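Long-range contacts in 2-hydroxyisobutyryl-CoA synthetase (Aquincola tertiaricarbonis, PDB 6HDY), which is an AMP-binding enzyme of the ANL superfamily, built from a large N-terminal part and a smaller C-terminal domain: residues A150-M155 and A185-A190; N286-E291 and L298-I303; M410-L415 and R449-L454; R401-R406 and R469-R474. One frame throughout, in Å; residues are numbered along the deposited sequence.

Interaction 1 (A150-M155 and A185-A190); sequences AHARIM and AERLRA
Leu-188 and Ala-152 mark the point where helix 141-157 meets the end of helix 176-187, and the short alanine methyl lets the backbones come close, CA to CA 4.7 Å. Ala-152 turns that methyl at the partner, where CB rests 3.6 Å from the backbone N of Leu-188 and 3.7 Å from CG of Arg-187. Leu-188 holds CG anti to its own backbone N (chi1 -176°). Its CD2 branch touches CB of Met-155 at 3.9 Å. Met-155 runs on across the gap and bends at chi3 (62°), which carries CE to the backbone of Ala-185, 3.7 Å from its N, and to 4.0 Å from its CB. The unbranched, flexible thioether chain thus follows the backbone at Ala-185. Arg-187 contributes only its aliphatic start: its chain bends at chi2 and the guanidinium leaves the contact. Arg-189, with positive phi, belongs to a Schellman motif at the C-terminal end of helix 176-187. No hydrogen bond spans the two segments, so this buried junction is held by shape and apolar packing, the polar end of Arg-187 finding its hydrogen-bond partners outside, at Asn-149 OD1 and Tyr-25 O.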
# COMPACT_ATOMS: atom_id res chain seq x y z
N ALA A 150 -15.42 0.46 -13.65
CA ALA A 150 -15.53 -0.93 -14.10
C ALA A 150 -15.51 -1.84 -12.90
O ALA A 150 -16.35 -2.71 -12.80
CB ALA A 150 -14.37 -1.29 -15.00
N HIS A 151 -14.58 -1.61 -11.94
CA HIS A 151 -14.46 -2.49 -10.77
C HIS A 151 -15.62 -2.37 -9.80
O HIS A 151 -16.01 -3.40 -9.28
CB HIS A 151 -13.11 -2.28 -10.07
CG HIS A 151 -12.00 -2.94 -10.82
ND1 HIS A 151 -10.73 -2.94 -10.34
CD2 HIS A 151 -12.02 -3.61 -12.00
CE1 HIS A 151 -10.01 -3.61 -11.22
NE2 HIS A 151 -10.75 -4.04 -12.23
N ALA A 152 -16.16 -1.14 -9.55
CA ALA A 152 -17.34 -0.94 -8.68
C ALA A 152 -18.53 -1.72 -9.24
O ALA A 152 -19.28 -2.33 -8.48
CB ALA A 152 -17.70 0.54 -8.59
N ARG A 153 -18.69 -1.69 -10.58
CA ARG A 153 -19.73 -2.37 -11.33
C ARG A 153 -19.73 -3.90 -11.10
O ARG A 153 -20.76 -4.48 -10.75
CB ARG A 153 -19.59 -2.02 -12.82
CG ARG A 153 -20.35 -2.93 -13.76
CD ARG A 153 -20.32 -2.36 -15.14
NE ARG A 153 -20.87 -3.29 -16.12
CZ ARG A 153 -20.64 -3.23 -17.43
NH1 ARG A 153 -19.88 -2.26 -17.92
NH2 ARG A 153 -21.18 -4.11 -18.25
N ILE A 154 -18.56 -4.52 -11.28
CA ILE A 154 -18.32 -5.95 -11.14
C ILE A 154 -18.40 -6.36 -9.64
O ILE A 154 -18.87 -7.45 -9.35
CB ILE A 154 -16.96 -6.30 -11.82
CG1 ILE A 154 -17.02 -6.03 -13.33
CG2 ILE A 154 -16.55 -7.73 -11.54
CD1 ILE A 154 -15.68 -5.77 -13.99
N MET A 155 -17.94 -5.50 -8.71
CA MET A 155 -18.02 -5.79 -7.27
C MET A 155 -19.50 -5.79 -6.81
O MET A 155 -19.89 -6.57 -5.95
CB MET A 155 -17.17 -4.79 -6.46
CG MET A 155 -15.68 -5.15 -6.44
SD MET A 155 -14.65 -3.81 -5.76
CE MET A 155 -15.30 -3.71 -4.11
N ALA A 185 -13.73 -0.37 -4.65
CA ALA A 185 -14.35 -0.17 -3.33
C ALA A 185 -14.67 1.31 -3.09
O ALA A 185 -15.78 1.63 -2.67
CB ALA A 185 -13.43 -0.71 -2.23
N GLU A 186 -13.72 2.20 -3.41
CA GLU A 186 -13.88 3.66 -3.31
C GLU A 186 -15.07 4.14 -4.17
O GLU A 186 -15.94 4.85 -3.65
CB GLU A 186 -12.59 4.39 -3.76
CG GLU A 186 -11.41 4.29 -2.77
CD GLU A 186 -10.06 4.85 -3.22
OE1 GLU A 186 -9.89 5.14 -4.42
OE2 GLU A 186 -9.17 5.00 -2.36
N ARG A 187 -15.10 3.75 -5.46
CA ARG A 187 -16.18 4.14 -6.38
C ARG A 187 -17.54 3.51 -5.99
O ARG A 187 -18.60 4.14 -6.15
CB ARG A 187 -15.79 3.80 -7.84
CG ARG A 187 -16.85 4.16 -8.91
CD ARG A 187 -17.29 5.63 -8.86
NE ARG A 187 -18.41 5.90 -9.77
CZ ARG A 187 -19.70 5.78 -9.46
NH1 ARG A 187 -20.63 6.02 -10.37
NH2 ARG A 187 -20.07 5.40 -8.25
N LEU A 188 -17.51 2.29 -5.42
CA LEU A 188 -18.73 1.60 -4.96
C LEU A 188 -19.35 2.30 -3.73
O LEU A 188 -20.48 1.97 -3.34
CB LEU A 188 -18.38 0.12 -4.64
CG LEU A 188 -19.52 -0.84 -4.23
CD1 LEU A 188 -20.73 -0.77 -5.21
CD2 LEU A 188 -18.99 -2.25 -4.09
N ARG A 189 -18.62 3.26 -3.13
CA ARG A 189 -18.99 3.96 -1.91
C ARG A 189 -19.02 2.96 -0.74
O ARG A 189 -19.80 3.08 0.20
CB ARG A 189 -20.30 4.80 -2.04
CG ARG A 189 -20.41 5.66 -3.31
CD ARG A 189 -19.53 6.89 -3.29
NE ARG A 189 -19.35 7.47 -4.63
CZ ARG A 189 -18.16 7.67 -5.21
NH1 ARG A 189 -18.09 8.21 -6.41
NH2 ARG A 189 -17.03 7.37 -4.56
N ALA A 190 -18.13 1.96 -0.80
CA ALA A 190 -17.98 0.99 0.28
C ALA A 190 -17.05 1.68 1.29
O ALA A 190 -16.48 2.72 0.97
CB ALA A 190 -17.35 -0.30 -0.26

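Interaction 2 (N286-E291 and L298-I303)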
# COMPACT_ATOMS: atom_id res chain seq x y z
N ASN A 286 -12.23 -7.75 -15.49
CA ASN A 286 -12.96 -7.97 -16.76
C ASN A 286 -13.39 -9.46 -16.94
O ASN A 286 -14.22 -9.80 -17.78
CB ASN A 286 -12.13 -7.47 -17.96
CG ASN A 286 -10.92 -8.33 -18.25
OD1 ASN A 286 -9.95 -8.31 -17.52
ND2 ASN A 286 -10.97 -9.14 -19.28
N VAL A 287 -12.77 -10.34 -16.16
CA VAL A 287 -13.14 -11.75 -16.03
C VAL A 287 -13.43 -11.91 -14.53
O VAL A 287 -12.57 -11.59 -13.70
CB VAL A 287 -12.15 -12.81 -16.61
CG1 VAL A 287 -12.12 -12.75 -18.13
CG2 VAL A 287 -10.75 -12.68 -16.02
N ALA A 288 -14.70 -12.22 -14.20
CA ALA A 288 -15.16 -12.31 -12.81
C ALA A 288 -16.47 -13.03 -12.65
O ALA A 288 -17.42 -12.77 -13.40
CB ALA A 288 -15.27 -10.91 -12.18
N GLY A 289 -16.56 -13.82 -11.59
CA GLY A 289 -17.80 -14.49 -11.21
C GLY A 289 -18.78 -13.52 -10.58
O GLY A 289 -18.40 -12.41 -10.16
N THR A 290 -20.07 -13.89 -10.57
CA THR A 290 -21.11 -13.03 -9.98
C THR A 290 -21.78 -13.76 -8.80
O THR A 290 -21.50 -14.92 -8.59
CB THR A 290 -22.08 -12.53 -11.06
OG1 THR A 290 -22.91 -13.61 -11.47
CG2 THR A 290 -21.39 -11.92 -12.27
N GLU A 291 -22.61 -13.06 -8.01
CA GLU A 291 -23.28 -13.69 -6.87
C GLU A 291 -24.06 -14.97 -7.24
O GLU A 291 -23.98 -15.95 -6.49
CB GLU A 291 -24.17 -12.70 -6.11
CG GLU A 291 -24.69 -13.27 -4.79
CD GLU A 291 -25.52 -12.34 -3.94
OE1 GLU A 291 -25.79 -11.20 -4.38
OE2 GLU A 291 -25.90 -12.75 -2.82
N LEU A 298 -17.25 -14.77 -15.57
CA LEU A 298 -17.87 -14.29 -16.80
C LEU A 298 -16.85 -13.34 -17.48
O LEU A 298 -16.04 -12.72 -16.80
CB LEU A 298 -19.15 -13.49 -16.49
CG LEU A 298 -20.36 -14.21 -15.87
CD1 LEU A 298 -21.58 -13.35 -15.98
CD2 LEU A 298 -20.58 -15.63 -16.47
N CYS A 299 -16.92 -13.22 -18.81
CA CYS A 299 -16.10 -12.32 -19.61
C CYS A 299 -16.94 -11.09 -19.84
O CYS A 299 -17.81 -11.11 -20.70
CB CYS A 299 -15.71 -12.97 -20.94
SG CYS A 299 -14.80 -14.52 -20.77
N TRP A 300 -16.69 -10.02 -19.07
CA TRP A 300 -17.41 -8.75 -19.19
C TRP A 300 -16.90 -8.03 -20.45
O TRP A 300 -16.07 -7.13 -20.39
CB TRP A 300 -17.23 -7.92 -17.92
CG TRP A 300 -17.78 -8.57 -16.69
CD1 TRP A 300 -17.33 -9.71 -16.10
CD2 TRP A 300 -18.82 -8.06 -15.84
NE1 TRP A 300 -18.06 -9.98 -14.96
CE2 TRP A 300 -18.98 -8.97 -14.77
CE3 TRP A 300 -19.64 -6.91 -15.87
CZ2 TRP A 300 -19.92 -8.78 -13.74
CZ3 TRP A 300 -20.57 -6.72 -14.86
CH2 TRP A 300 -20.70 -7.64 -13.81
N GLN A 301 -17.41 -8.51 -21.61
CA GLN A 301 -17.03 -8.17 -22.98
C GLN A 301 -17.04 -6.69 -23.37
O GLN A 301 -16.23 -6.29 -24.20
CB GLN A 301 -17.88 -8.98 -23.97
CG GLN A 301 -17.60 -10.50 -23.95
CD GLN A 301 -16.17 -10.87 -24.30
OE1 GLN A 301 -15.23 -10.69 -23.50
NE2 GLN A 301 -15.98 -11.47 -25.46
N ASP A 302 -17.98 -5.90 -22.81
CA ASP A 302 -18.09 -4.46 -23.10
C ASP A 302 -17.11 -3.61 -22.27
O ASP A 302 -17.06 -2.37 -22.45
CB ASP A 302 -19.53 -3.96 -22.95
CG ASP A 302 -20.14 -4.34 -21.62
OD1 ASP A 302 -20.53 -5.52 -21.47
OD2 ASP A 302 -20.19 -3.47 -20.73
N ILE A 303 -16.34 -4.25 -21.37
CA ILE A 303 -15.29 -3.58 -20.58
C ILE A 303 -13.93 -3.86 -21.28
O ILE A 303 -13.23 -2.92 -21.63
CB ILE A 303 -15.31 -3.99 -19.06
CG1 ILE A 303 -16.62 -3.49 -18.37
CG2 ILE A 303 -14.04 -3.43 -18.34
CD1 ILE A 303 -16.88 -3.95 -16.93
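Ala-288 O takes two hydrogen bonds from segment 298-303, one from the backbone N of Leu-298 at 3.0 Å and one from the indole NE1 of Trp-300 at 3.3 Å. The two donors reach it from opposite faces of the carbonyl plane: Leu-298 N stands well above that plane, whereas NE1 is tilted 21° from it. The oxygen lies in the plane of the indole, at the ring edge, and the NE1 bond is nearly straight (168°). Tryptophan suits this place because a buried ring can still offer one N-H, here fixing the rotation of the ring. Further along, Trp-300 N donates to Asn-286 O at 2.8 Å, and Ala-288 N to Leu-298 O at 3.0 Å. Thr-290 sets CG2 3.8 Å from CZ2 of Trp-300 and 4.0 Å from CD1 of Leu-298, whose side chain it crosses at about a right angle, while its OG1 bonds to Ser-293 N. Val-287 and Cys-299 form the non-hydrogen-bonded pair, with CG1 and SG 4.2 Å apart on the face turned to Thr-306. The side chain of Val-287 lies about 6 Å from the bound ligand 8LQ. This is a short antiparallel beta hairpin, followed just past its second strand by an inverse gamma turn centred on Trp-300.

Interaction 3 (M410-L415 and R449-L454); sequences MDELLL and RAKVEL
Leu-413 bonds through both its backbone N and O to the parallel partner strand: N donates to Arg-449 O, and O accepts from Lys-451 N at 2.7 Å. Two more hydrogen bonds follow, Leu-415 N to Lys-451 O and Glu-453 N to Leu-415 O. The Lys-451 bond is the most bent of the four at its hydrogen (142°), though its donor lies nearly on the line of the acceptor C=O. CA-H...O contacts add to these, as from Ala-450 CA to Leu-413 O at 3.3 Å.

Apolar contacts occupy both faces. Leu-413 and Ala-450 pair CB to CB at 4.2 Å on the face that also carries Leu-415 and Val-452; a small residue, Ala-450, faces the leucine CB here. On the other face Leu-414 and Lys-451 lie side by side, pointing the same way, and Leu-414 CD2 touches CB of the lysine at 3.8 Å, so the long methylene chain serves as an apolar partner. The aliphatic parts of Glu-412 and Arg-449 also lie alongside, CG to CG at 3.7 Å, while the guanidinium bonds to Gln-443.

The extended Lys-451 carries NZ to 3.4 Å from Glu-412 OE2 in a salt bridge, and NZ also bonds to Asn-481.

Helix 428-446 covers the Leu-413 face and helix 474-486 the Leu-414 face, with strand 450-454 at one border of the sheet.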
# COMPACT_ATOMS: atom_id res chain seq x y z
N MET A 410 11.18 -36.58 -17.35
CA MET A 410 10.78 -37.13 -16.05
C MET A 410 9.90 -38.36 -16.18
O MET A 410 8.90 -38.33 -16.91
CB MET A 410 10.08 -36.08 -15.19
CG MET A 410 11.01 -35.00 -14.71
SD MET A 410 10.09 -33.72 -13.84
CE MET A 410 9.17 -32.99 -15.18
N ASP A 411 10.26 -39.43 -15.44
CA ASP A 411 9.53 -40.69 -15.42
C ASP A 411 8.44 -40.68 -14.34
O ASP A 411 7.37 -41.29 -14.53
CB ASP A 411 10.49 -41.86 -15.21
CG ASP A 411 11.40 -42.14 -16.41
OD1 ASP A 411 10.89 -42.16 -17.55
OD2 ASP A 411 12.61 -42.39 -16.19
N GLU A 412 8.70 -39.98 -13.22
CA GLU A 412 7.78 -39.89 -12.08
C GLU A 412 7.65 -38.45 -11.57
O GLU A 412 8.52 -37.61 -11.82
CB GLU A 412 8.21 -40.81 -10.91
CG GLU A 412 8.91 -42.12 -11.27
CD GLU A 412 10.34 -42.23 -10.76
OE1 GLU A 412 11.20 -41.44 -11.22
OE2 GLU A 412 10.58 -43.08 -9.88
N LEU A 413 6.59 -38.21 -10.81
CA LEU A 413 6.29 -36.94 -10.17
C LEU A 413 6.81 -36.97 -8.73
O LEU A 413 6.41 -37.83 -7.96
CB LEU A 413 4.77 -36.70 -10.21
CG LEU A 413 4.24 -35.45 -9.47
CD1 LEU A 413 4.83 -34.16 -10.04
CD2 LEU A 413 2.73 -35.40 -9.50
N LEU A 414 7.70 -36.02 -8.37
CA LEU A 414 8.24 -35.92 -7.01
C LEU A 414 7.45 -34.85 -6.25
O LEU A 414 7.39 -33.69 -6.69
CB LEU A 414 9.76 -35.61 -6.98
CG LEU A 414 10.73 -36.56 -7.72
CD1 LEU A 414 12.16 -36.12 -7.52
CD2 LEU A 414 10.58 -38.01 -7.27
N LEU A 415 6.84 -35.24 -5.11
CA LEU A 415 6.05 -34.33 -4.27
C LEU A 415 6.54 -34.33 -2.84
O LEU A 415 6.91 -35.38 -2.32
CB LEU A 415 4.55 -34.69 -4.31
CG LEU A 415 3.81 -34.68 -5.67
CD1 LEU A 415 2.36 -35.17 -5.51
CD2 LEU A 415 3.80 -33.25 -6.31
N ARG A 449 3.08 -41.92 -12.16
CA ARG A 449 3.70 -42.37 -10.91
C ARG A 449 4.06 -41.14 -10.08
O ARG A 449 4.64 -40.19 -10.60
CB ARG A 449 4.94 -43.27 -11.19
CG ARG A 449 5.81 -43.62 -9.96
CD ARG A 449 5.27 -44.74 -9.07
NE ARG A 449 6.04 -44.85 -7.83
CZ ARG A 449 5.55 -44.66 -6.61
NH1 ARG A 449 4.27 -44.35 -6.44
NH2 ARG A 449 6.33 -44.79 -5.54
N ALA A 450 3.64 -41.14 -8.80
CA ALA A 450 3.91 -40.02 -7.92
C ALA A 450 4.61 -40.48 -6.64
O ALA A 450 4.02 -41.22 -5.86
CB ALA A 450 2.63 -39.28 -7.60
N LYS A 451 5.87 -40.07 -6.46
CA LYS A 451 6.66 -40.31 -5.26
C LYS A 451 6.36 -39.16 -4.27
O LYS A 451 6.51 -37.99 -4.63
CB LYS A 451 8.15 -40.36 -5.58
CG LYS A 451 8.64 -41.72 -6.05
CD LYS A 451 10.15 -41.71 -6.29
CE LYS A 451 10.71 -43.10 -6.46
NZ LYS A 451 12.15 -43.07 -6.81
N VAL A 452 5.92 -39.50 -3.04
CA VAL A 452 5.61 -38.53 -1.99
C VAL A 452 6.60 -38.63 -0.83
O VAL A 452 6.81 -39.70 -0.28
CB VAL A 452 4.14 -38.65 -1.48
CG1 VAL A 452 3.83 -37.61 -0.39
CG2 VAL A 452 3.13 -38.54 -2.62
N GLU A 453 7.19 -37.50 -0.45
CA GLU A 453 8.03 -37.39 0.73
C GLU A 453 7.20 -36.51 1.70
O GLU A 453 6.74 -35.44 1.29
CB GLU A 453 9.38 -36.71 0.43
CG GLU A 453 10.31 -36.68 1.64
CD GLU A 453 11.34 -35.57 1.72
OE1 GLU A 453 12.21 -35.64 2.61
OE2 GLU A 453 11.28 -34.62 0.90
N LEU A 454 6.98 -36.97 2.95
CA LEU A 454 6.26 -36.14 3.91
C LEU A 454 7.25 -35.21 4.59
O LEU A 454 8.38 -35.62 4.90
CB LEU A 454 5.54 -36.94 5.01
CG LEU A 454 4.32 -37.79 4.64
CD1 LEU A 454 3.80 -38.52 5.86
CD2 LEU A 454 3.21 -36.95 4.01

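Interaction 4 (R401-R406 and R469-R474)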
# COMPACT_ATOMS: atom_id res chain seq x y z
N ARG A 401 5.06 -29.02 -2.28
CA ARG A 401 5.98 -28.54 -3.31
C ARG A 401 6.03 -29.63 -4.38
O ARG A 401 5.90 -30.83 -4.07
CB ARG A 401 7.40 -28.30 -2.78
CG ARG A 401 7.60 -27.11 -1.82
CD ARG A 401 7.61 -25.73 -2.47
NE ARG A 401 6.30 -25.13 -2.27
CZ ARG A 401 6.05 -24.08 -1.50
NH1 ARG A 401 7.04 -23.39 -0.96
NH2 ARG A 401 4.81 -23.70 -1.29
N ILE A 402 6.17 -29.21 -5.63
CA ILE A 402 6.35 -30.09 -6.78
C ILE A 402 7.82 -29.89 -7.17
O ILE A 402 8.24 -28.74 -7.32
CB ILE A 402 5.37 -29.78 -7.94
CG1 ILE A 402 3.92 -29.68 -7.45
CG2 ILE A 402 5.52 -30.78 -9.07
CD1 ILE A 402 3.04 -28.81 -8.34
N VAL A 403 8.62 -30.98 -7.20
CA VAL A 403 10.04 -30.92 -7.54
C VAL A 403 10.24 -31.54 -8.94
O VAL A 403 9.94 -32.72 -9.15
CB VAL A 403 10.99 -31.49 -6.45
CG1 VAL A 403 12.45 -31.44 -6.89
CG2 VAL A 403 10.83 -30.75 -5.12
N ILE A 404 10.65 -30.69 -9.90
CA ILE A 404 10.81 -31.09 -11.30
C ILE A 404 12.17 -30.73 -11.89
O ILE A 404 12.98 -30.04 -11.26
CB ILE A 404 9.66 -30.53 -12.22
CG1 ILE A 404 9.84 -29.00 -12.51
CG2 ILE A 404 8.25 -30.87 -11.69
CD1 ILE A 404 9.04 -28.44 -13.72
N THR A 405 12.39 -31.19 -13.12
CA THR A 405 13.51 -30.82 -13.97
C THR A 405 13.01 -30.61 -15.39
O THR A 405 12.30 -31.47 -15.93
CB THR A 405 14.72 -31.77 -13.83
OG1 THR A 405 15.80 -31.15 -14.52
CG2 THR A 405 14.47 -33.19 -14.39
N ARG A 406 13.32 -29.47 -15.99
CA ARG A 406 12.92 -29.26 -17.39
C ARG A 406 14.09 -29.53 -18.33
O ARG A 406 13.91 -29.47 -19.55
CB ARG A 406 12.23 -27.91 -17.62
CG ARG A 406 10.76 -27.93 -17.16
CD ARG A 406 9.89 -26.92 -17.88
NE ARG A 406 8.60 -26.73 -17.21
CZ ARG A 406 8.40 -25.88 -16.20
NH1 ARG A 406 9.41 -25.16 -15.72
NH2 ARG A 406 7.20 -25.77 -15.65
N ARG A 469 4.84 -23.13 -6.01
CA ARG A 469 5.00 -24.51 -5.52
C ARG A 469 5.92 -25.38 -6.37
O ARG A 469 6.31 -26.46 -5.91
CB ARG A 469 3.64 -25.20 -5.31
CG ARG A 469 2.89 -24.56 -4.16
CD ARG A 469 1.66 -25.33 -3.74
NE ARG A 469 1.01 -24.65 -2.61
CZ ARG A 469 -0.06 -23.87 -2.71
NH1 ARG A 469 -0.66 -23.71 -3.88
NH2 ARG A 469 -0.55 -23.27 -1.64
N VAL A 470 6.31 -24.92 -7.56
CA VAL A 470 7.21 -25.70 -8.41
C VAL A 470 8.66 -25.29 -8.21
O VAL A 470 8.99 -24.10 -8.29
CB VAL A 470 6.78 -25.71 -9.89
CG1 VAL A 470 7.79 -26.46 -10.75
CG2 VAL A 470 5.40 -26.33 -10.04
N ILE A 471 9.51 -26.29 -7.89
CA ILE A 471 10.96 -26.16 -7.73
C ILE A 471 11.48 -26.90 -8.96
O ILE A 471 11.37 -28.13 -9.02
CB ILE A 471 11.49 -26.75 -6.39
CG1 ILE A 471 10.73 -26.17 -5.18
CG2 ILE A 471 13.00 -26.50 -6.26
CD1 ILE A 471 10.78 -27.06 -3.94
N ASP A 472 11.96 -26.14 -9.97
CA ASP A 472 12.40 -26.64 -11.27
C ASP A 472 13.93 -26.92 -11.39
O ASP A 472 14.44 -27.09 -12.49
CB ASP A 472 11.90 -25.66 -12.37
CG ASP A 472 12.42 -25.90 -13.78
OD1 ASP A 472 12.18 -27.00 -14.32
OD2 ASP A 472 13.14 -25.02 -14.30
N ASP A 473 14.63 -27.07 -10.25
CA ASP A 473 16.08 -27.32 -10.15
C ASP A 473 16.46 -28.80 -10.40
O ASP A 473 15.91 -29.70 -9.77
CB ASP A 473 16.57 -26.83 -8.77
CG ASP A 473 18.06 -26.69 -8.58
OD1 ASP A 473 18.77 -27.71 -8.62
OD2 ASP A 473 18.51 -25.56 -8.26
N ARG A 474 17.41 -29.03 -11.32
CA ARG A 474 17.92 -30.36 -11.70
C ARG A 474 18.67 -31.05 -10.54
O ARG A 474 18.55 -32.26 -10.39
CB ARG A 474 18.81 -30.26 -12.95
CG ARG A 474 19.02 -31.56 -13.71
CD ARG A 474 20.20 -31.43 -14.66
NE ARG A 474 20.51 -32.67 -15.38
CZ ARG A 474 21.49 -32.79 -16.27
NH1 ARG A 474 22.27 -31.76 -16.57
NH2 ARG A 474 21.70 -33.96 -16.88
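Ile-402 and Val-470 meet at the well-packed side of a short parallel pairing, CD1 3.8 Å from CG2. The CG1 of Val-470 also meets Ile-404 CG1 at 3.7 Å. That reach depends on the isoleucine holding CG1 between its backbone N and carbonyl carbon (chi1 76°). In the strands themselves, Ile-402, Val-403, Val-470 and Ile-471 are all beta-branched, stiff and at ease in extended backbone. Three nearly straight hydrogen bonds back the packing: Ile-402 N to Arg-469 O, Ile-471 N to Ile-402 O, and Ile-404 N to Ile-471 O, each 2.8 Å. On the reverse face Val-403 CG2 lies 3.9 Å from Ile-471 CD1, which the methylenes of Arg-401 also cover. This end is polar without being loose: Arg-401 NH2 comes 4.1 Å from Arg-469 NE, like charges that probably stay close because Glu-399 bridges both.

The loose, solvent side is at exposed Arg-406 and Arg-474. Asp-472 OD1 and Arg-406 NH1 form only a long salt bridge (3.6 Å), the oxygen well out of the guanidinium plane, while Ile-404 CD1 lies over the centre of one face of that group. Poorly ordered Arg-474 rests CG 3.3 Å from Thr-405 OG1.

Asp-473 turns away to cap helix 474-486 through Val-476 N. Strand 470-471 is the border strand beside 399-403; helix 383-391 packs on Ile-402 and Val-470, helix 474-486 on Val-403.

From the N terminus, interaction 1 closes first, joining helix 141-157 to the end of helix 176-187. Interaction 2 follows in series as a local hairpin, and the two touch: Arg-153 forms a salt bridge with Asp-302, and Ile-154 packs on Ala-288 and Ile-303. Both belong to the AMP-binding range. Interactions 3 and 4 lie in the C-terminal domain range, on the opposite side of the chain's centre. There the contact of 401-406 with 469-474 closes the longer loop, and that of 410-415 with 449-454 is nested within it. Their inner strands, 399-403 and 413-419, are antiparallel neighbours, so together the two contacts assemble one four-stranded mixed sheet.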